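Local coordinates for putative peptide ABC-transport system periplasmic peptide-binding protein (PDB 4OEV) that binds nickel(II) outside the cytoplasm, here together with an oxalate ion, and serves as the binding protein of an ABC-type nickel importer, at residues P162-F176 / F182-H196. Sequence-based numbering, arbitrary orientation.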
ATOM      1  N   PRO A 162       6.179   1.300  20.238  1.00 49.29           N
ATOM      2  CA  PRO A 162       5.531   2.054  21.344  1.00 50.40           C
ATOM      3  C   PRO A 162       4.463   1.278  22.120  1.00 50.94           C
ATOM      4  O   PRO A 162       4.053   1.662  23.224  1.00 55.67           O
ATOM      5  CB  PRO A 162       4.882   3.249  20.636  1.00 49.19           C
ATOM      6  CG  PRO A 162       4.640   2.749  19.147  1.00 47.18           C
ATOM      7  CD  PRO A 162       5.926   1.914  18.918  1.00 56.51           C
ATOM      8  N   TYR A 163       4.016   0.176  21.554  1.00 51.10           N
ATOM      9  CA  TYR A 163       2.906  -0.552  22.133  1.00 53.16           C
ATOM     10  C   TYR A 163       3.181  -2.044  22.290  1.00 55.95           C
ATOM     11  O   TYR A 163       3.632  -2.717  21.349  1.00 58.03           O
ATOM     12  CB  TYR A 163       1.650  -0.333  21.277  1.00 51.88           C
ATOM     13  CG  TYR A 163       0.951   0.956  21.636  1.00 54.21           C
ATOM     14  CD1 TYR A 163       0.174   1.023  22.785  1.00 55.94           C
ATOM     15  CD2 TYR A 163       1.069   2.105  20.851  1.00 50.39           C
ATOM     16  CE1 TYR A 163      -0.464   2.185  23.158  1.00 54.58           C
ATOM     17  CE2 TYR A 163       0.421   3.302  21.236  1.00 49.17           C
ATOM     18  CZ  TYR A 163      -0.344   3.316  22.392  1.00 51.95           C
ATOM     19  OH  TYR A 163      -1.008   4.452  22.856  1.00 56.75           O
ATOM     20  N   LYS A 164       2.837  -2.568  23.459  1.00 56.86           N
ATOM     21  CA  LYS A 164       3.046  -3.976  23.777  1.00 57.38           C
ATOM     22  C   LYS A 164       1.769  -4.713  23.440  1.00 56.43           C
ATOM     23  O   LYS A 164       0.673  -4.183  23.682  1.00 52.71           O
ATOM     24  CB  LYS A 164       3.428  -4.173  25.272  1.00 56.84           C
ATOM     25  CG  LYS A 164       4.778  -3.622  25.691  1.00 57.19           C
ATOM     26  CD  LYS A 164       5.061  -3.894  27.205  1.00 59.50           C
ATOM     27  CE  LYS A 164       6.523  -3.624  27.579  1.00 66.59           C
ATOM     28  NZ  LYS A 164       6.880  -3.994  29.000  1.00 63.25           N
ATOM     29  N   PHE A 165       1.906  -5.901  22.840  1.00 54.39           N
ATOM     30  CA  PHE A 165       0.754  -6.747  22.488  1.00 53.46           C
ATOM     31  C   PHE A 165       0.086  -7.294  23.754  1.00 56.00           C
ATOM     32  O   PHE A 165       0.769  -7.824  24.636  1.00 55.51           O
ATOM     33  CB  PHE A 165       1.188  -7.909  21.565  1.00 51.17           C
ATOM     34  CG  PHE A 165       0.101  -8.921  21.302  1.00 54.26           C
ATOM     35  CD1 PHE A 165      -0.815  -8.728  20.277  1.00 54.07           C
ATOM     36  CD2 PHE A 165      -0.002 -10.069  22.076  1.00 55.43           C
ATOM     37  CE1 PHE A 165      -1.816  -9.662  20.040  1.00 55.22           C
ATOM     38  CE2 PHE A 165      -1.003 -11.003  21.845  1.00 54.73           C
ATOM     39  CZ  PHE A 165      -1.908 -10.793  20.837  1.00 56.11           C
ATOM     40  N   VAL A 166      -1.237  -7.166  23.851  1.00 54.60           N
ATOM     41  CA  VAL A 166      -2.003  -7.723  24.976  1.00 58.04           C
ATOM     42  C   VAL A 166      -2.854  -8.946  24.612  1.00 57.95           C
ATOM     43  O   VAL A 166      -2.694 -10.011  25.188  1.00 59.11           O
ATOM     44  CB  VAL A 166      -2.943  -6.687  25.604  1.00 58.68           C
ATOM     45  CG1 VAL A 166      -3.710  -7.339  26.719  1.00 60.69           C
ATOM     46  CG2 VAL A 166      -2.160  -5.502  26.122  1.00 58.49           C
ATOM     47  N   LYS A 167      -3.817  -8.779  23.715  1.00 59.26           N
ATOM     48  CA  LYS A 167      -4.591  -9.927  23.274  1.00 60.74           C
ATOM     49  C   LYS A 167      -5.237  -9.660  21.933  1.00 60.44           C
ATOM     50  O   LYS A 167      -5.230  -8.534  21.429  1.00 61.57           O
ATOM     51  CB  LYS A 167      -5.654 -10.301  24.297  1.00 63.40           C
ATOM     52  CG  LYS A 167      -6.816  -9.337  24.420  1.00 65.48           C
ATOM     53  CD  LYS A 167      -7.907 -10.007  25.250  1.00 71.40           C
ATOM     54  CE  LYS A 167      -9.072  -9.067  25.518  1.00 75.50           C
ATOM     55  NZ  LYS A 167     -10.195  -9.708  26.272  1.00 79.87           N
ATOM     56  N   TRP A 168      -5.822 -10.704  21.370  1.00 58.56           N
ATOM     57  CA  TRP A 168      -6.317 -10.616  20.010  1.00 59.10           C
ATOM     58  C   TRP A 168      -7.566 -11.456  19.878  1.00 62.59           C
ATOM     59  O   TRP A 168      -7.528 -12.662  20.064  1.00 65.65           O
ATOM     60  CB  TRP A 168      -5.218 -11.081  19.058  1.00 57.34           C
ATOM     61  CG  TRP A 168      -5.485 -11.030  17.593  1.00 54.08           C
ATOM     62  CD1 TRP A 168      -6.637 -10.647  16.952  1.00 53.26           C
ATOM     63  CD2 TRP A 168      -4.555 -11.393  16.571  1.00 51.62           C
ATOM     64  NE1 TRP A 168      -6.472 -10.754  15.583  1.00 52.56           N
ATOM     65  CE2 TRP A 168      -5.205 -11.206  15.324  1.00 50.21           C
ATOM     66  CE3 TRP A 168      -3.229 -11.853  16.590  1.00 50.64           C
ATOM     67  CZ2 TRP A 168      -4.576 -11.466  14.103  1.00 47.48           C
ATOM     68  CZ3 TRP A 168      -2.598 -12.108  15.386  1.00 48.45           C
ATOM     69  CH2 TRP A 168      -3.284 -11.918  14.141  1.00 45.99           C
ATOM     70  N   LYS A 169      -8.676 -10.819  19.547  1.00 64.22           N
ATOM     71  CA  LYS A 169      -9.893 -11.550  19.275  1.00 67.02           C
ATOM     72  C   LYS A 169     -10.045 -11.613  17.767  1.00 65.65           C
ATOM     73  O   LYS A 169     -10.418 -10.634  17.136  1.00 63.36           O
ATOM     74  CB  LYS A 169     -11.080 -10.861  19.938  1.00 69.90           C
ATOM     75  CG  LYS A 169     -12.356 -11.668  20.014  1.00 73.29           C
ATOM     76  CD  LYS A 169     -13.223 -11.085  21.126  1.00 77.98           C
ATOM     77  CE  LYS A 169     -14.710 -11.327  20.924  1.00 80.11           C
ATOM     78  NZ  LYS A 169     -15.510 -10.530  21.907  1.00 81.78           N
ATOM     79  N   LYS A 170      -9.781 -12.783  17.196  1.00 67.73           N
ATOM     80  CA  LYS A 170      -9.589 -12.911  15.756  1.00 68.43           C
ATOM     81  C   LYS A 170     -10.743 -12.355  14.917  1.00 66.36           C
ATOM     82  O   LYS A 170     -11.919 -12.631  15.190  1.00 67.03           O
ATOM     83  CB  LYS A 170      -9.352 -14.377  15.399  1.00 72.95           C
ATOM     84  CG  LYS A 170      -9.224 -14.641  13.900  1.00 73.95           C
ATOM     85  CD  LYS A 170      -7.885 -14.195  13.333  1.00 75.03           C
ATOM     86  CE  LYS A 170      -7.758 -14.609  11.872  1.00 74.24           C
ATOM     87  NZ  LYS A 170      -6.696 -13.854  11.163  1.00 73.55           N
ATOM     88  N   GLY A 171     -10.386 -11.523  13.931  1.00 62.98           N
ATOM     89  CA  GLY A 171     -11.353 -10.888  13.046  1.00 60.76           C
ATOM     90  C   GLY A 171     -12.048  -9.673  13.649  1.00 58.41           C
ATOM     91  O   GLY A 171     -12.722  -8.926  12.943  1.00 57.28           O
ATOM     92  N   GLU A 172     -11.880  -9.481  14.953  1.00 58.22           N
ATOM     93  CA  GLU A 172     -12.568  -8.419  15.685  1.00 58.79           C
ATOM     94  C   GLU A 172     -11.639  -7.264  16.055  1.00 54.25           C
ATOM     95  O   GLU A 172     -11.864  -6.123  15.659  1.00 51.86           O
ATOM     96  CB  GLU A 172     -13.212  -8.982  16.949  1.00 67.09           C
ATOM     97  CG  GLU A 172     -14.692  -9.320  16.860  1.00 73.04           C
ATOM     98  CD  GLU A 172     -15.361  -9.329  18.238  1.00 79.40           C
ATOM     99  OE1 GLU A 172     -15.153  -8.370  19.017  1.00 81.29           O
ATOM    100  OE2 GLU A 172     -16.100 -10.288  18.548  1.00 82.54           O
ATOM    101  N   TYR A 173     -10.607  -7.553  16.845  1.00 53.67           N
ATOM    102  CA  TYR A 173      -9.703  -6.504  17.292  1.00 51.26           C
ATOM    103  C   TYR A 173      -8.388  -7.053  17.831  1.00 51.00           C
ATOM    104  O   TYR A 173      -8.293  -8.228  18.188  1.00 56.94           O
ATOM    105  CB  TYR A 173     -10.377  -5.647  18.376  1.00 53.20           C
ATOM    106  CG  TYR A 173     -10.594  -6.363  19.701  1.00 56.07           C
ATOM    107  CD1 TYR A 173      -9.597  -6.371  20.677  1.00 57.17           C
ATOM    108  CD2 TYR A 173     -11.802  -6.996  19.992  1.00 56.81           C
ATOM    109  CE1 TYR A 173      -9.784  -7.010  21.889  1.00 60.20           C
ATOM    110  CE2 TYR A 173     -12.001  -7.630  21.213  1.00 58.28           C
ATOM    111  CZ  TYR A 173     -10.989  -7.634  22.155  1.00 60.41           C
ATOM    112  OH  TYR A 173     -11.166  -8.257  23.374  1.00 61.47           O
ATOM    113  N   VAL A 174      -7.381  -6.189  17.909  1.00 45.96           N
ATOM    114  CA  VAL A 174      -6.146  -6.511  18.627  1.00 47.65           C
ATOM    115  C   VAL A 174      -6.033  -5.442  19.695  1.00 50.95           C
ATOM    116  O   VAL A 174      -6.334  -4.283  19.410  1.00 51.88           O
ATOM    117  CB  VAL A 174      -4.889  -6.515  17.707  1.00 45.66           C
ATOM    118  CG1 VAL A 174      -3.701  -7.145  18.408  1.00 46.79           C
ATOM    119  CG2 VAL A 174      -5.165  -7.250  16.365  1.00 47.89           C
ATOM    120  N   GLU A 175      -5.673  -5.829  20.921  1.00 51.93           N
ATOM    121  CA  GLU A 175      -5.536  -4.888  22.034  1.00 53.30           C
ATOM    122  C   GLU A 175      -4.071  -4.748  22.489  1.00 55.17           C
ATOM    123  O   GLU A 175      -3.350  -5.741  22.614  1.00 60.66           O
ATOM    124  CB  GLU A 175      -6.410  -5.310  23.215  1.00 52.76           C
ATOM    125  CG  GLU A 175      -6.169  -4.454  24.488  1.00 60.66           C
ATOM    126  CD  GLU A 175      -6.939  -4.965  25.691  1.00 64.17           C
ATOM    127  OE1 GLU A 175      -7.847  -5.797  25.456  1.00 65.94           O
ATOM    128  OE2 GLU A 175      -6.640  -4.539  26.857  1.00 64.46           O
ATOM    129  N   PHE A 176      -3.647  -3.506  22.726  1.00 50.97           N
ATOM    130  CA  PHE A 176      -2.284  -3.190  23.127  1.00 50.94           C
ATOM    131  C   PHE A 176      -2.260  -2.383  24.409  1.00 52.59           C
ATOM    132  O   PHE A 176      -3.266  -1.785  24.787  1.00 52.77           O
ATOM    133  CB  PHE A 176      -1.571  -2.384  22.054  1.00 49.37           C
ATOM    134  CG  PHE A 176      -1.620  -3.021  20.698  1.00 51.41           C
ATOM    135  CD1 PHE A 176      -2.679  -2.772  19.831  1.00 46.28           C
ATOM    136  CD2 PHE A 176      -0.617  -3.894  20.297  1.00 52.24           C
ATOM    137  CE1 PHE A 176      -2.726  -3.371  18.565  1.00 44.80           C
ATOM    138  CE2 PHE A 176      -0.671  -4.502  19.010  1.00 48.73           C
ATOM    139  CZ  PHE A 176      -1.729  -4.239  18.165  1.00 44.70           C
ATOM    140  N   PHE A 182       9.735   2.927  26.293  1.00 64.68           N
ATOM    141  CA  PHE A 182       9.862   3.212  24.866  1.00 62.93           C
ATOM    142  C   PHE A 182      10.930   4.297  24.725  1.00 65.11           C
ATOM    143  O   PHE A 182      10.780   5.411  25.213  1.00 65.48           O
ATOM    144  CB  PHE A 182       8.510   3.639  24.266  1.00 60.24           C
ATOM    145  CG  PHE A 182       8.529   3.834  22.779  1.00 58.28           C
ATOM    146  CD1 PHE A 182       9.170   2.917  21.944  1.00 57.35           C
ATOM    147  CD2 PHE A 182       7.867   4.901  22.204  1.00 56.98           C
ATOM    148  CE1 PHE A 182       9.180   3.085  20.569  1.00 56.91           C
ATOM    149  CE2 PHE A 182       7.859   5.074  20.838  1.00 56.15           C
ATOM    150  CZ  PHE A 182       8.528   4.161  20.009  1.00 55.24           C
ATOM    151  N   TYR A 183      12.034   3.933  24.091  1.00 64.73           N
ATOM    152  CA  TYR A 183      13.237   4.776  24.006  1.00 64.17           C
ATOM    153  C   TYR A 183      12.940   6.132  23.336  1.00 62.58           C
ATOM    154  O   TYR A 183      13.632   7.128  23.547  1.00 61.28           O
ATOM    155  CB  TYR A 183      14.326   4.015  23.228  1.00 62.24           C
ATOM    156  CG  TYR A 183      13.840   3.685  21.817  1.00 60.12           C
ATOM    157  CD1 TYR A 183      14.117   4.518  20.738  1.00 58.74           C
ATOM    158  CD2 TYR A 183      13.059   2.556  21.587  1.00 55.45           C
ATOM    159  CE1 TYR A 183      13.639   4.212  19.456  1.00 57.32           C
ATOM    160  CE2 TYR A 183      12.595   2.237  20.306  1.00 53.40           C
ATOM    161  CZ  TYR A 183      12.882   3.067  19.252  1.00 52.36           C
ATOM    162  OH  TYR A 183      12.377   2.741  17.995  1.00 50.41           O
ATOM    163  N   LEU A 184      11.943   6.133  22.464  1.00 62.39           N
ATOM    164  CA  LEU A 184      11.704   7.265  21.580  1.00 64.38           C
ATOM    165  C   LEU A 184      10.964   8.428  22.258  1.00 67.25           C
ATOM    166  O   LEU A 184      11.241   9.598  21.973  1.00 68.31           O
ATOM    167  CB  LEU A 184      10.932   6.777  20.361  1.00 63.93           C
ATOM    168  CG  LEU A 184      11.005   7.650  19.118  1.00 62.87           C
ATOM    169  CD1 LEU A 184      12.439   7.767  18.609  1.00 61.43           C
ATOM    170  CD2 LEU A 184      10.082   7.099  18.034  1.00 59.33           C
ATOM    171  N   ASP A 185       9.994   8.088  23.113  1.00 68.08           N
ATOM    172  CA  ASP A 185       9.209   9.055  23.882  1.00 68.77           C
ATOM    173  C   ASP A 185       8.197   8.342  24.807  1.00 63.23           C
ATOM    174  O   ASP A 185       8.020   7.128  24.723  1.00 61.27           O
ATOM    175  CB  ASP A 185       8.476  10.012  22.945  1.00 71.46           C
ATOM    176  CG  ASP A 185       8.468  11.423  23.472  1.00 76.00           C
ATOM    177  OD1 ASP A 185       8.349  11.581  24.706  1.00 76.91           O
ATOM    178  OD2 ASP A 185       8.602  12.368  22.664  1.00 77.49           O
ATOM    179  N   LYS A 186       7.508   9.075  25.670  1.00 60.25           N
ATOM    180  CA  LYS A 186       6.504   8.415  26.493  1.00 62.61           C
ATOM    181  C   LYS A 186       5.222   8.259  25.681  1.00 62.33           C
ATOM    182  O   LYS A 186       4.774   9.208  25.036  1.00 65.74           O
ATOM    183  CB  LYS A 186       6.214   9.192  27.792  1.00 65.90           C
ATOM    184  CG  LYS A 186       7.414   9.278  28.699  1.00 71.51           C
ATOM    185  CD  LYS A 186       7.940   7.866  28.973  1.00 73.55           C
ATOM    186  CE  LYS A 186       9.005   7.858  30.059  1.00 76.60           C
ATOM    187  NZ  LYS A 186       8.439   8.560  31.236  1.00 79.37           N
ATOM    188  N   VAL A 187       4.633   7.063  25.728  1.00 59.70           N
ATOM    189  CA  VAL A 187       3.361   6.782  25.055  1.00 54.69           C
ATOM    190  C   VAL A 187       2.238   7.411  25.920  1.00 55.48           C
ATOM    191  O   VAL A 187       2.195   7.209  27.144  1.00 57.20           O
ATOM    192  CB  VAL A 187       3.154   5.267  24.889  1.00 54.21           C
ATOM    193  CG1 VAL A 187       2.026   4.985  23.926  1.00 56.64           C
ATOM    194  CG2 VAL A 187       4.456   4.595  24.365  1.00 56.15           C
ATOM    195  N   LYS A 188       1.387   8.238  25.311  1.00 54.77           N
ATOM    196  CA  LYS A 188       0.479   9.045  26.117  1.00 59.43           C
ATOM    197  C   LYS A 188      -0.762   8.302  26.601  1.00 61.41           C
ATOM    198  O   LYS A 188      -1.114   8.376  27.792  1.00 63.17           O
ATOM    199  CB  LYS A 188       0.089  10.300  25.356  1.00 61.27           C
ATOM    200  CG  LYS A 188       1.257  11.224  25.138  1.00 66.99           C
ATOM    201  CD  LYS A 188       0.795  12.659  25.131  1.00 74.67           C
ATOM    202  CE  LYS A 188       1.738  13.537  24.333  1.00 79.63           C
ATOM    203  NZ  LYS A 188       1.140  14.887  24.152  1.00 81.41           N
ATOM    204  N   THR A 189      -1.412   7.569  25.702  1.00 57.70           N
ATOM    205  CA  THR A 189      -2.588   6.808  26.085  1.00 58.08           C
ATOM    206  C   THR A 189      -2.187   5.380  26.356  1.00 60.32           C
ATOM    207  O   THR A 189      -1.684   4.687  25.471  1.00 63.46           O
ATOM    208  CB  THR A 189      -3.660   6.891  24.990  1.00 56.55           C
ATOM    209  OG1 THR A 189      -3.977   8.270  24.806  1.00 54.18           O
ATOM    210  CG2 THR A 189      -4.924   6.134  25.375  1.00 57.87           C
ATOM    211  N   PRO A 190      -2.387   4.937  27.603  1.00 60.29           N
ATOM    212  CA  PRO A 190      -1.912   3.631  28.073  1.00 61.98           C
ATOM    213  C   PRO A 190      -2.564   2.462  27.327  1.00 59.88           C
ATOM    214  O   PRO A 190      -1.918   1.439  27.134  1.00 59.73           O
ATOM    215  CB  PRO A 190      -2.286   3.630  29.559  1.00 63.80           C
ATOM    216  CG  PRO A 190      -3.347   4.622  29.692  1.00 64.11           C
ATOM    217  CD  PRO A 190      -3.093   5.675  28.661  1.00 62.57           C
ATOM    218  N   ARG A 191      -3.825   2.601  26.937  1.00 60.18           N
ATOM    219  CA  ARG A 191      -4.532   1.490  26.315  1.00 61.27           C
ATOM    220  C   ARG A 191      -4.955   1.811  24.879  1.00 56.56           C
ATOM    221  O   ARG A 191      -5.556   2.861  24.618  1.00 57.72           O
ATOM    222  CB  ARG A 191      -5.745   1.142  27.180  1.00 67.25           C
ATOM    223  CG  ARG A 191      -6.375  -0.202  26.914  1.00 70.77           C
ATOM    224  CD  ARG A 191      -7.017  -0.783  28.195  1.00 77.10           C
ATOM    225  NE  ARG A 191      -7.797  -1.974  27.857  1.00 79.02           N
ATOM    226  CZ  ARG A 191      -9.093  -1.964  27.566  1.00 79.66           C
ATOM    227  NH1 ARG A 191      -9.719  -3.093  27.248  1.00 79.62           N
ATOM    228  NH2 ARG A 191      -9.769  -0.824  27.594  1.00 80.92           N
ATOM    229  N   LEU A 192      -4.664   0.892  23.952  1.00 53.00           N
ATOM    230  CA  LEU A 192      -4.977   1.086  22.537  1.00 51.51           C
ATOM    231  C   LEU A 192      -5.571  -0.161  21.900  1.00 51.28           C
ATOM    232  O   LEU A 192      -5.008  -1.243  21.980  1.00 50.28           O
ATOM    233  CB  LEU A 192      -3.726   1.524  21.755  1.00 50.94           C
ATOM    234  CG  LEU A 192      -3.826   1.543  20.219  1.00 51.04           C
ATOM    235  CD1 LEU A 192      -4.896   2.531  19.712  1.00 48.77           C
ATOM    236  CD2 LEU A 192      -2.475   1.829  19.582  1.00 49.74           C
ATOM    237  N   ILE A 193      -6.695   0.022  21.213  1.00 52.08           N
ATOM    238  CA  ILE A 193      -7.394  -1.071  20.547  1.00 50.27           C
ATOM    239  C   ILE A 193      -7.643  -0.772  19.060  1.00 47.29           C
ATOM    240  O   ILE A 193      -8.175   0.267  18.717  1.00 45.91           O
ATOM    241  CB  ILE A 193      -8.728  -1.358  21.266  1.00 51.84           C
ATOM    242  CG1 ILE A 193      -8.430  -1.874  22.686  1.00 55.91           C
ATOM    243  CG2 ILE A 193      -9.537  -2.345  20.521  1.00 49.40           C
ATOM    244  CD1 ILE A 193      -9.681  -2.217  23.508  1.00 58.06           C
ATOM    245  N   ILE A 194      -7.173  -1.667  18.193  1.00 45.75           N
ATOM    246  CA  ILE A 194      -7.357  -1.572  16.754  1.00 45.93           C
ATOM    247  C   ILE A 194      -8.462  -2.529  16.335  1.00 47.02           C
ATOM    248  O   ILE A 194      -8.309  -3.754  16.349  1.00 47.95           O
ATOM    249  CB  ILE A 194      -6.058  -1.891  15.985  1.00 44.53           C
ATOM    250  CG1 ILE A 194      -4.904  -1.048  16.529  1.00 46.69           C
ATOM    251  CG2 ILE A 194      -6.290  -1.792  14.413  1.00 39.18           C
ATOM    252  CD1 ILE A 194      -5.037   0.431  16.279  1.00 46.11           C
ATOM    253  N   LYS A 195      -9.589  -1.953  15.963  1.00 46.60           N
ATOM    254  CA  LYS A 195     -10.763  -2.726  15.648  1.00 49.82           C
ATOM    255  C   LYS A 195     -10.855  -2.951  14.140  1.00 46.13           C
ATOM    256  O   LYS A 195     -10.635  -2.035  13.327  1.00 42.45           O
ATOM    257  CB  LYS A 195     -12.006  -2.007  16.188  1.00 52.73           C
ATOM    258  CG  LYS A 195     -13.241  -2.847  16.222  1.00 54.05           C
ATOM    259  CD  LYS A 195     -14.357  -2.159  17.032  1.00 52.29           C
ATOM    260  CE  LYS A 195     -15.612  -2.972  16.909  1.00 52.37           C
ATOM    261  NZ  LYS A 195     -16.708  -2.441  17.751  1.00 54.27           N
ATOM    262  N   HIS A 196     -11.155  -4.186  13.765  1.00 45.82           N
ATOM    263  CA  HIS A 196     -11.222  -4.533  12.356  1.00 43.77           C
ATOM    264  C   HIS A 196     -12.572  -4.186  11.768  1.00 44.23           C
ATOM    265  O   HIS A 196     -13.534  -4.931  11.953  1.00 47.58           O
ATOM    266  CB  HIS A 196     -10.962  -6.021  12.141  1.00 43.18           C
ATOM    267  CG  HIS A 196     -11.058  -6.440  10.697  1.00 43.30           C
ATOM    268  ND1 HIS A 196     -11.705  -7.588  10.295  1.00 46.34           N
ATOM    269  CD2 HIS A 196     -10.570  -5.867   9.567  1.00 44.43           C
ATOM    270  CE1 HIS A 196     -11.633  -7.695   8.974  1.00 47.89           C
ATOM    271  NE2 HIS A 196     -10.944  -6.665   8.508  1.00 46.37           N
TER
HETATM  272  O   HOH W   1      -1.189   7.175  23.100  1.00 40.46           O
HETATM  273  O   HOH W   2     -14.805  -5.909  14.693  1.00 54.33           O
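F182 lies flat against P162: the proline CB sits 3.8 Å from the centroid of the F182 ring, over its face, as a CH-pi contact. V187 follows with a fork. Its CG2 meets P162, and its CG1 packs against the phenol end of Y163. The Y163 hydroxyl donates a hydrogen bond to the backbone O of T189, with OH to O 2.7 Å, in the carbonyl plane. A water donates to the same hydroxyl and accepts the N-H of T189, bridging the two residues. R191 runs extended to E175. Its NE reaches OE2 of E175 at 3.0 Å as a salt bridge, meeting the oxygen from above the carboxylate plane, the two flat groups being 86° apart.

In a four-stranded mixed sheet of this family 5 solute-binding protein, strand 191-196 lies between 6-11, parallel to it, and 173-178, antiparallel. L192 and F176 exchange backbone bonds, as do I194 and V174. With CG anti to the backbone N (chi1 170°), L192 carries CD2 over the centre of the Y163 ring. I193 packs on the other sheet face beside E175 and Y173. Back on the L192 face, I194 CG1 touches F176 CE1 at 3.8 Å, and helix 30-33 covers these residues. H196 N bonds E172 O at 2.8 Å, and its ring ND1 donates to G171 O, in the ring plane. That bond requires a proton on ND1 and should help hold the ring's rotation at the strand end.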